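Local structure of putative peptide ABC-transport system periplasmic peptide-binding protein (Campylobacter jejuni, 4OEV) at residues F392-D403 with W411-D422. The protein binds nickel outside the cytoplasm for an ABC-type importer, and belongs to a solute-binding family generally assigned to peptide transport. Numbering follows the deposited sequence.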
ATOM      1  N   PHE A 392      -6.661  -6.875   1.396  1.00 33.64           N
ATOM      2  CA  PHE A 392      -5.239  -6.724   0.985  1.00 33.26           C
ATOM      3  C   PHE A 392      -4.328  -5.905   1.921  1.00 30.58           C
ATOM      4  O   PHE A 392      -3.121  -6.239   2.110  1.00 25.66           O
ATOM      5  CB  PHE A 392      -5.190  -6.122  -0.434  1.00 31.45           C
ATOM      6  CG  PHE A 392      -5.639  -7.079  -1.496  1.00 34.53           C
ATOM      7  CD1 PHE A 392      -5.594  -8.429  -1.273  1.00 37.41           C
ATOM      8  CD2 PHE A 392      -6.183  -6.612  -2.694  1.00 35.37           C
ATOM      9  CE1 PHE A 392      -6.043  -9.346  -2.268  1.00 38.79           C
ATOM     10  CE2 PHE A 392      -6.625  -7.514  -3.670  1.00 39.59           C
ATOM     11  CZ  PHE A 392      -6.557  -8.880  -3.451  1.00 37.85           C
ATOM     12  N   HIS A 393      -4.838  -4.828   2.516  1.00 30.33           N
ATOM     13  CA  HIS A 393      -3.971  -4.187   3.516  1.00 28.19           C
ATOM     14  C   HIS A 393      -4.513  -4.425   4.934  1.00 26.28           C
ATOM     15  O   HIS A 393      -4.290  -3.653   5.848  1.00 26.62           O
ATOM     16  CB  HIS A 393      -3.800  -2.690   3.213  1.00 27.79           C
ATOM     17  CG  HIS A 393      -2.885  -2.438   2.052  1.00 30.80           C
ATOM     18  ND1 HIS A 393      -2.113  -1.303   1.929  1.00 32.10           N
ATOM     19  CD2 HIS A 393      -2.573  -3.220   0.986  1.00 30.90           C
ATOM     20  CE1 HIS A 393      -1.413  -1.367   0.809  1.00 32.16           C
ATOM     21  NE2 HIS A 393      -1.645  -2.537   0.233  1.00 30.13           N
ATOM     22  N   THR A 394      -5.204  -5.531   5.149  1.00 26.76           N
ATOM     23  CA  THR A 394      -5.573  -5.784   6.526  1.00 25.23           C
ATOM     24  C   THR A 394      -4.991  -7.072   6.995  1.00 27.30           C
ATOM     25  O   THR A 394      -4.457  -7.126   8.118  1.00 26.29           O
ATOM     26  CB  THR A 394      -7.134  -5.804   6.784  1.00 29.06           C
ATOM     27  OG1 THR A 394      -7.749  -6.757   5.920  1.00 29.67           O
ATOM     28  CG2 THR A 394      -7.787  -4.437   6.566  1.00 27.12           C
ATOM     29  N   PHE A 395      -5.041  -8.124   6.161  1.00 27.62           N
ATOM     30  CA  PHE A 395      -4.516  -9.388   6.630  1.00 25.06           C
ATOM     31  C   PHE A 395      -2.991  -9.338   6.949  1.00 28.03           C
ATOM     32  O   PHE A 395      -2.551  -9.712   8.078  1.00 29.77           O
ATOM     33  CB  PHE A 395      -4.821 -10.509   5.619  1.00 24.19           C
ATOM     34  CG  PHE A 395      -4.640 -11.922   6.193  1.00 25.07           C
ATOM     35  CD1 PHE A 395      -5.663 -12.515   6.896  1.00 26.10           C
ATOM     36  CD2 PHE A 395      -3.427 -12.612   6.044  1.00 28.02           C
ATOM     37  CE1 PHE A 395      -5.508 -13.846   7.433  1.00 29.24           C
ATOM     38  CE2 PHE A 395      -3.242 -13.921   6.596  1.00 31.17           C
ATOM     39  CZ  PHE A 395      -4.281 -14.524   7.287  1.00 30.55           C
ATOM     40  N   ARG A 396      -2.176  -8.847   6.033  1.00 24.69           N
ATOM     41  CA  ARG A 396      -0.724  -8.851   6.313  1.00 22.84           C
ATOM     42  C   ARG A 396      -0.378  -7.816   7.386  1.00 23.69           C
ATOM     43  O   ARG A 396       0.753  -7.836   7.901  1.00 24.02           O
ATOM     44  CB  ARG A 396       0.102  -8.519   5.059  1.00 21.70           C
ATOM     45  CG  ARG A 396       0.190  -9.743   4.114  1.00 23.87           C
ATOM     46  CD  ARG A 396       0.697  -9.361   2.710  1.00 25.61           C
ATOM     47  NE  ARG A 396      -0.367  -8.680   1.974  1.00 31.08           N
ATOM     48  CZ  ARG A 396      -0.284  -8.307   0.689  1.00 31.12           C
ATOM     49  NH1 ARG A 396      -1.322  -7.726   0.113  1.00 29.62           N
ATOM     50  NH2 ARG A 396       0.815  -8.524  -0.017  1.00 31.88           N
ATOM     51  N   VAL A 397      -1.316  -6.915   7.658  1.00 21.46           N
ATOM     52  CA  VAL A 397      -0.981  -5.776   8.590  1.00 22.89           C
ATOM     53  C   VAL A 397      -1.326  -6.044  10.069  1.00 26.82           C
ATOM     54  O   VAL A 397      -0.552  -5.654  10.966  1.00 27.07           O
ATOM     55  CB  VAL A 397      -1.680  -4.489   8.112  1.00 23.23           C
ATOM     56  CG1 VAL A 397      -1.540  -3.276   9.155  1.00 24.39           C
ATOM     57  CG2 VAL A 397      -1.122  -4.055   6.791  1.00 25.82           C
ATOM     58  N   PHE A 398      -2.467  -6.696  10.318  1.00 26.89           N
ATOM     59  CA  PHE A 398      -3.039  -6.855  11.678  1.00 24.64           C
ATOM     60  C   PHE A 398      -3.057  -8.292  12.162  1.00 27.39           C
ATOM     61  O   PHE A 398      -3.168  -8.544  13.353  1.00 26.90           O
ATOM     62  CB  PHE A 398      -4.485  -6.333  11.705  1.00 25.18           C
ATOM     63  CG  PHE A 398      -4.584  -4.841  11.330  1.00 28.41           C
ATOM     64  CD1 PHE A 398      -4.118  -3.879  12.206  1.00 26.53           C
ATOM     65  CD2 PHE A 398      -5.117  -4.447  10.111  1.00 25.76           C
ATOM     66  CE1 PHE A 398      -4.179  -2.511  11.860  1.00 27.85           C
ATOM     67  CE2 PHE A 398      -5.180  -3.102   9.754  1.00 26.65           C
ATOM     68  CZ  PHE A 398      -4.720  -2.129  10.642  1.00 28.53           C
ATOM     69  N   GLU A 399      -3.049  -9.252  11.238  1.00 24.22           N
ATOM     70  CA  GLU A 399      -3.213 -10.608  11.702  1.00 22.09           C
ATOM     71  C   GLU A 399      -1.974 -11.163  12.380  1.00 26.30           C
ATOM     72  O   GLU A 399      -0.803 -10.872  11.987  1.00 26.83           O
ATOM     73  CB  GLU A 399      -3.683 -11.485  10.501  1.00 28.24           C
ATOM     74  CG  GLU A 399      -4.716 -12.557  10.834  1.00 32.13           C
ATOM     75  CD  GLU A 399      -4.012 -13.851  11.047  1.00 39.31           C
ATOM     76  OE1 GLU A 399      -4.672 -14.844  11.417  1.00 41.44           O
ATOM     77  OE2 GLU A 399      -2.779 -13.901  10.766  1.00 42.11           O
ATOM     78  N   SER A 400      -2.201 -11.996  13.419  1.00 25.45           N
ATOM     79  CA  SER A 400      -1.088 -12.465  14.257  1.00 23.31           C
ATOM     80  C   SER A 400       0.012 -13.179  13.522  1.00 24.63           C
ATOM     81  O   SER A 400       1.179 -12.995  13.849  1.00 22.54           O
ATOM     82  CB  SER A 400      -1.577 -13.477  15.325  1.00 31.54           C
ATOM     83  OG  SER A 400      -2.123 -12.773  16.418  1.00 36.08           O
ATOM     84  N   SER A 401      -0.328 -14.053  12.545  1.00 24.11           N
ATOM     85  CA  SER A 401       0.715 -14.806  11.864  1.00 29.67           C
ATOM     86  C   SER A 401       1.593 -13.931  10.952  1.00 28.09           C
ATOM     87  O   SER A 401       2.589 -14.399  10.366  1.00 28.12           O
ATOM     88  CB  SER A 401       0.128 -15.974  11.027  1.00 30.80           C
ATOM     89  OG  SER A 401      -0.668 -15.483   9.941  1.00 32.73           O
ATOM     90  N   GLN A 402       1.214 -12.676  10.822  1.00 30.56           N
ATOM     91  CA  GLN A 402       1.886 -11.746   9.922  1.00 30.52           C
ATOM     92  C   GLN A 402       2.760 -10.768  10.694  1.00 32.04           C
ATOM     93  O   GLN A 402       3.293  -9.816  10.125  1.00 27.79           O
ATOM     94  CB  GLN A 402       0.804 -11.019   9.114  1.00 28.59           C
ATOM     95  CG  GLN A 402      -0.092 -12.007   8.429  1.00 29.19           C
ATOM     96  CD  GLN A 402       0.626 -12.751   7.347  1.00 25.40           C
ATOM     97  OE1 GLN A 402       1.205 -12.118   6.481  1.00 27.70           O
ATOM     98  NE2 GLN A 402       0.594 -14.127   7.369  1.00 24.02           N
ATOM     99  N   ASP A 403       2.906 -11.026  12.000  1.00 26.52           N
ATOM    100  CA  ASP A 403       3.919 -10.416  12.802  1.00 26.17           C
ATOM    101  C   ASP A 403       5.275 -10.566  12.133  1.00 25.27           C
ATOM    102  O   ASP A 403       5.690 -11.685  11.804  1.00 27.30           O
ATOM    103  CB  ASP A 403       3.912 -11.070  14.211  1.00 28.84           C
ATOM    104  CG  ASP A 403       4.818 -10.361  15.224  1.00 31.00           C
ATOM    105  OD1 ASP A 403       5.874  -9.779  14.861  1.00 30.52           O
ATOM    106  OD2 ASP A 403       4.452 -10.435  16.427  1.00 29.33           O
ATOM    107  N   TRP A 411       3.433  -7.841   7.415  1.00 25.61           N
ATOM    108  CA  TRP A 411       3.500  -6.384   7.477  1.00 21.98           C
ATOM    109  C   TRP A 411       3.064  -5.874   8.861  1.00 23.77           C
ATOM    110  O   TRP A 411       2.892  -4.673   9.065  1.00 25.83           O
ATOM    111  CB  TRP A 411       2.604  -5.756   6.420  1.00 23.96           C
ATOM    112  CG  TRP A 411       3.009  -5.983   5.008  1.00 29.17           C
ATOM    113  CD1 TRP A 411       4.158  -6.564   4.547  1.00 32.62           C
ATOM    114  CD2 TRP A 411       2.245  -5.612   3.865  1.00 32.55           C
ATOM    115  NE1 TRP A 411       4.127  -6.618   3.149  1.00 33.60           N
ATOM    116  CE2 TRP A 411       2.959  -6.032   2.722  1.00 33.86           C
ATOM    117  CE3 TRP A 411       0.996  -4.995   3.698  1.00 35.84           C
ATOM    118  CZ2 TRP A 411       2.475  -5.823   1.418  1.00 35.06           C
ATOM    119  CZ3 TRP A 411       0.517  -4.798   2.395  1.00 35.92           C
ATOM    120  CH2 TRP A 411       1.256  -5.205   1.293  1.00 34.69           C
ATOM    121  N   ASN A 412       2.903  -6.805   9.796  1.00 23.88           N
ATOM    122  CA  ASN A 412       2.471  -6.479  11.137  1.00 25.87           C
ATOM    123  C   ASN A 412       3.687  -6.040  11.957  1.00 25.49           C
ATOM    124  O   ASN A 412       4.213  -6.803  12.768  1.00 25.71           O
ATOM    125  CB  ASN A 412       1.766  -7.715  11.747  1.00 25.21           C
ATOM    126  CG  ASN A 412       1.148  -7.454  13.103  1.00 28.17           C
ATOM    127  OD1 ASN A 412       1.470  -6.449  13.798  1.00 26.30           O
ATOM    128  ND2 ASN A 412       0.321  -8.394  13.546  1.00 27.62           N
ATOM    129  N   PHE A 413       4.122  -4.800  11.759  1.00 24.61           N
ATOM    130  CA  PHE A 413       5.366  -4.362  12.270  1.00 25.82           C
ATOM    131  C   PHE A 413       5.351  -4.012  13.767  1.00 26.58           C
ATOM    132  O   PHE A 413       6.434  -3.941  14.353  1.00 24.81           O
ATOM    133  CB  PHE A 413       5.877  -3.159  11.463  1.00 28.93           C
ATOM    134  CG  PHE A 413       6.187  -3.491   9.992  1.00 25.15           C
ATOM    135  CD1 PHE A 413       6.495  -4.771   9.624  1.00 27.33           C
ATOM    136  CD2 PHE A 413       6.278  -2.498   9.044  1.00 28.38           C
ATOM    137  CE1 PHE A 413       6.792  -5.086   8.270  1.00 31.54           C
ATOM    138  CE2 PHE A 413       6.599  -2.817   7.710  1.00 29.58           C
ATOM    139  CZ  PHE A 413       6.852  -4.085   7.345  1.00 30.58           C
ATOM    140  N   GLY A 414       4.151  -3.782  14.328  1.00 25.21           N
ATOM    141  CA  GLY A 414       3.978  -3.468  15.746  1.00 24.16           C
ATOM    142  C   GLY A 414       3.814  -4.704  16.605  1.00 26.34           C
ATOM    143  O   GLY A 414       3.749  -4.596  17.831  1.00 27.63           O
ATOM    144  N   HIS A 415       3.790  -5.885  15.981  1.00 22.96           N
ATOM    145  CA  HIS A 415       3.700  -7.142  16.734  1.00 24.44           C
ATOM    146  C   HIS A 415       2.397  -7.215  17.464  1.00 23.08           C
ATOM    147  O   HIS A 415       2.323  -7.575  18.649  1.00 26.55           O
ATOM    148  CB  HIS A 415       4.879  -7.278  17.687  1.00 27.60           C
ATOM    149  CG  HIS A 415       6.168  -6.922  17.013  1.00 28.57           C
ATOM    150  ND1 HIS A 415       6.673  -7.651  15.947  1.00 27.34           N
ATOM    151  CD2 HIS A 415       7.003  -5.871  17.188  1.00 28.37           C
ATOM    152  CE1 HIS A 415       7.775  -7.062  15.509  1.00 28.30           C
ATOM    153  NE2 HIS A 415       7.994  -5.977  16.251  1.00 28.37           N
ATOM    154  N   TYR A 416       1.363  -6.848  16.744  1.00 21.66           N
ATOM    155  CA  TYR A 416      -0.002  -6.805  17.309  1.00 21.55           C
ATOM    156  C   TYR A 416      -0.630  -8.188  17.292  1.00 27.47           C
ATOM    157  O   TYR A 416      -0.639  -8.796  16.244  1.00 26.21           O
ATOM    158  CB  TYR A 416      -0.836  -5.867  16.477  1.00 22.62           C
ATOM    159  CG  TYR A 416      -2.296  -5.727  16.888  1.00 26.72           C
ATOM    160  CD1 TYR A 416      -2.647  -5.132  18.107  1.00 24.23           C
ATOM    161  CD2 TYR A 416      -3.305  -6.109  16.037  1.00 26.45           C
ATOM    162  CE1 TYR A 416      -3.995  -4.970  18.466  1.00 25.05           C
ATOM    163  CE2 TYR A 416      -4.637  -5.937  16.367  1.00 26.93           C
ATOM    164  CZ  TYR A 416      -4.985  -5.365  17.588  1.00 27.18           C
ATOM    165  OH  TYR A 416      -6.368  -5.218  17.875  1.00 27.64           O
ATOM    166  N   HIS A 417      -1.135  -8.690  18.421  1.00 29.11           N
ATOM    167  CA  HIS A 417      -1.792 -10.031  18.456  1.00 31.86           C
ATOM    168  C   HIS A 417      -3.148  -9.904  19.113  1.00 31.88           C
ATOM    169  O   HIS A 417      -3.228  -9.684  20.326  1.00 31.15           O
ATOM    170  CB  HIS A 417      -0.929 -11.026  19.228  1.00 35.83           C
ATOM    171  CG  HIS A 417       0.374 -11.338  18.564  1.00 41.63           C
ATOM    172  ND1 HIS A 417       0.723 -12.619  18.162  1.00 47.07           N
ATOM    173  CD2 HIS A 417       1.413 -10.542  18.225  1.00 42.11           C
ATOM    174  CE1 HIS A 417       1.922 -12.587  17.609  1.00 46.56           C
ATOM    175  NE2 HIS A 417       2.360 -11.335  17.625  1.00 41.73           N
ATOM    176  N   ASP A 418      -4.226 -10.004  18.349  1.00 30.03           N
ATOM    177  CA  ASP A 418      -5.597  -9.933  18.909  1.00 30.65           C
ATOM    178  C   ASP A 418      -6.444 -11.053  18.371  1.00 31.82           C
ATOM    179  O   ASP A 418      -6.544 -11.215  17.135  1.00 25.41           O
ATOM    180  CB  ASP A 418      -6.272  -8.618  18.566  1.00 28.78           C
ATOM    181  CG  ASP A 418      -7.616  -8.457  19.225  1.00 34.38           C
ATOM    182  OD1 ASP A 418      -8.670  -8.828  18.645  1.00 32.85           O
ATOM    183  OD2 ASP A 418      -7.631  -7.952  20.377  1.00 39.00           O
ATOM    184  N   LYS A 419      -7.030 -11.851  19.266  1.00 32.07           N
ATOM    185  CA  LYS A 419      -7.805 -12.991  18.812  1.00 29.32           C
ATOM    186  C   LYS A 419      -9.059 -12.604  18.015  1.00 31.39           C
ATOM    187  O   LYS A 419      -9.373 -13.263  17.002  1.00 33.13           O
ATOM    188  CB  LYS A 419      -8.241 -13.882  19.984  1.00 28.11           C
ATOM    189  CG  LYS A 419      -7.176 -14.751  20.577  1.00 28.54           C
ATOM    190  CD  LYS A 419      -7.870 -15.692  21.602  1.00 30.96           C
ATOM    191  CE  LYS A 419      -6.840 -16.423  22.499  1.00 29.49           C
ATOM    192  NZ  LYS A 419      -7.619 -17.024  23.639  1.00 27.38           N
ATOM    193  N   LYS A 420      -9.795 -11.585  18.462  1.00 30.95           N
ATOM    194  CA  LYS A 420     -11.018 -11.219  17.748  1.00 35.54           C
ATOM    195  C   LYS A 420     -10.657 -10.653  16.353  1.00 34.85           C
ATOM    196  O   LYS A 420     -11.376 -10.890  15.389  1.00 35.18           O
ATOM    197  CB  LYS A 420     -11.880 -10.226  18.534  1.00 39.09           C
ATOM    198  CG  LYS A 420     -12.638 -10.849  19.731  1.00 44.79           C
ATOM    199  CD  LYS A 420     -13.409  -9.786  20.510  1.00 50.17           C
ATOM    200  CE  LYS A 420     -12.469  -8.939  21.378  1.00 54.53           C
ATOM    201  NZ  LYS A 420     -13.097  -7.689  21.971  1.00 57.39           N
ATOM    202  N   VAL A 421      -9.549  -9.914  16.260  1.00 32.93           N
ATOM    203  CA  VAL A 421      -9.126  -9.454  14.953  1.00 35.32           C
ATOM    204  C   VAL A 421      -8.757 -10.641  14.059  1.00 36.00           C
ATOM    205  O   VAL A 421      -9.240 -10.714  12.911  1.00 33.46           O
ATOM    206  CB  VAL A 421      -7.971  -8.505  15.023  1.00 34.95           C
ATOM    207  CG1 VAL A 421      -7.391  -8.319  13.643  1.00 34.50           C
ATOM    208  CG2 VAL A 421      -8.453  -7.124  15.680  1.00 27.15           C
ATOM    209  N   ASP A 422      -7.938 -11.568  14.567  1.00 34.62           N
ATOM    210  CA  ASP A 422      -7.532 -12.728  13.751  1.00 35.88           C
ATOM    211  C   ASP A 422      -8.727 -13.469  13.192  1.00 36.15           C
ATOM    212  O   ASP A 422      -8.755 -13.791  12.004  1.00 31.44           O
ATOM    213  CB  ASP A 422      -6.662 -13.732  14.518  1.00 36.69           C
ATOM    214  CG  ASP A 422      -5.279 -13.208  14.822  1.00 36.04           C
ATOM    215  OD1 ASP A 422      -4.860 -12.173  14.212  1.00 34.45           O
ATOM    216  OD2 ASP A 422      -4.582 -13.845  15.669  1.00 31.71           O
TER
HETATM  217  O   HOH W   1      -4.074  -9.950  15.430  1.00 27.89           O
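Asp403 swings its CG away from the backbone N (chi1 -172°), which brings the carboxylate to two histidines of 411-422, while the bend of Arg396 at chi3 lays its guanidinium over the indole of Trp411. Asp403 gives one oxygen to each ring: His415 ND1 donates to OD1 at 2.5 Å, in the imidazole plane but 31° out of the carboxylate plane, and His417 NE2 meets the anti lone pair of OD2 at 2.6 Å. Ala405 N also donates to OD1. At the opposite end of the contact, the guanidinium and indole planes lie 19° apart, with Arg396 CZ 3.5 Å from Trp411 CH2; Ser99 O holds NH2, and Phe392 O takes NH1. The edge of the six-membered ring of Trp411 stands against the face of His393, a T-shaped pair; His393 is itself hydrogen-bonded to Asp25 through NE2 and to Gly385 N through ND1, which would fix the turn of its ring. Between these ends Asn412 works as a bracket. Its ND2 donates to Glu399 O (3.1 Å) and to Tyr416 O, its OD1 accepts from Tyr416 N, and its backbone N reaches Gln402 O. Ser400 then grips Asp422 with both N and OG, each 2.8 Å from its own oxygen, OD1 and OD2 respectively. A water joins Phe398 O, Asp418 N and Asp422 OD1. The loop leading into helix 419-429 is thus tied to the turn after helix 395-398, with the side chain of Trp411 about 7 Å from the bound oxalate. Three N-H donors on its carboxylate suggest that Asp403 is ionised; His415 NE2 is hydrogen-bonded to Ser375 O, so His415 is probably its imidazolium partner.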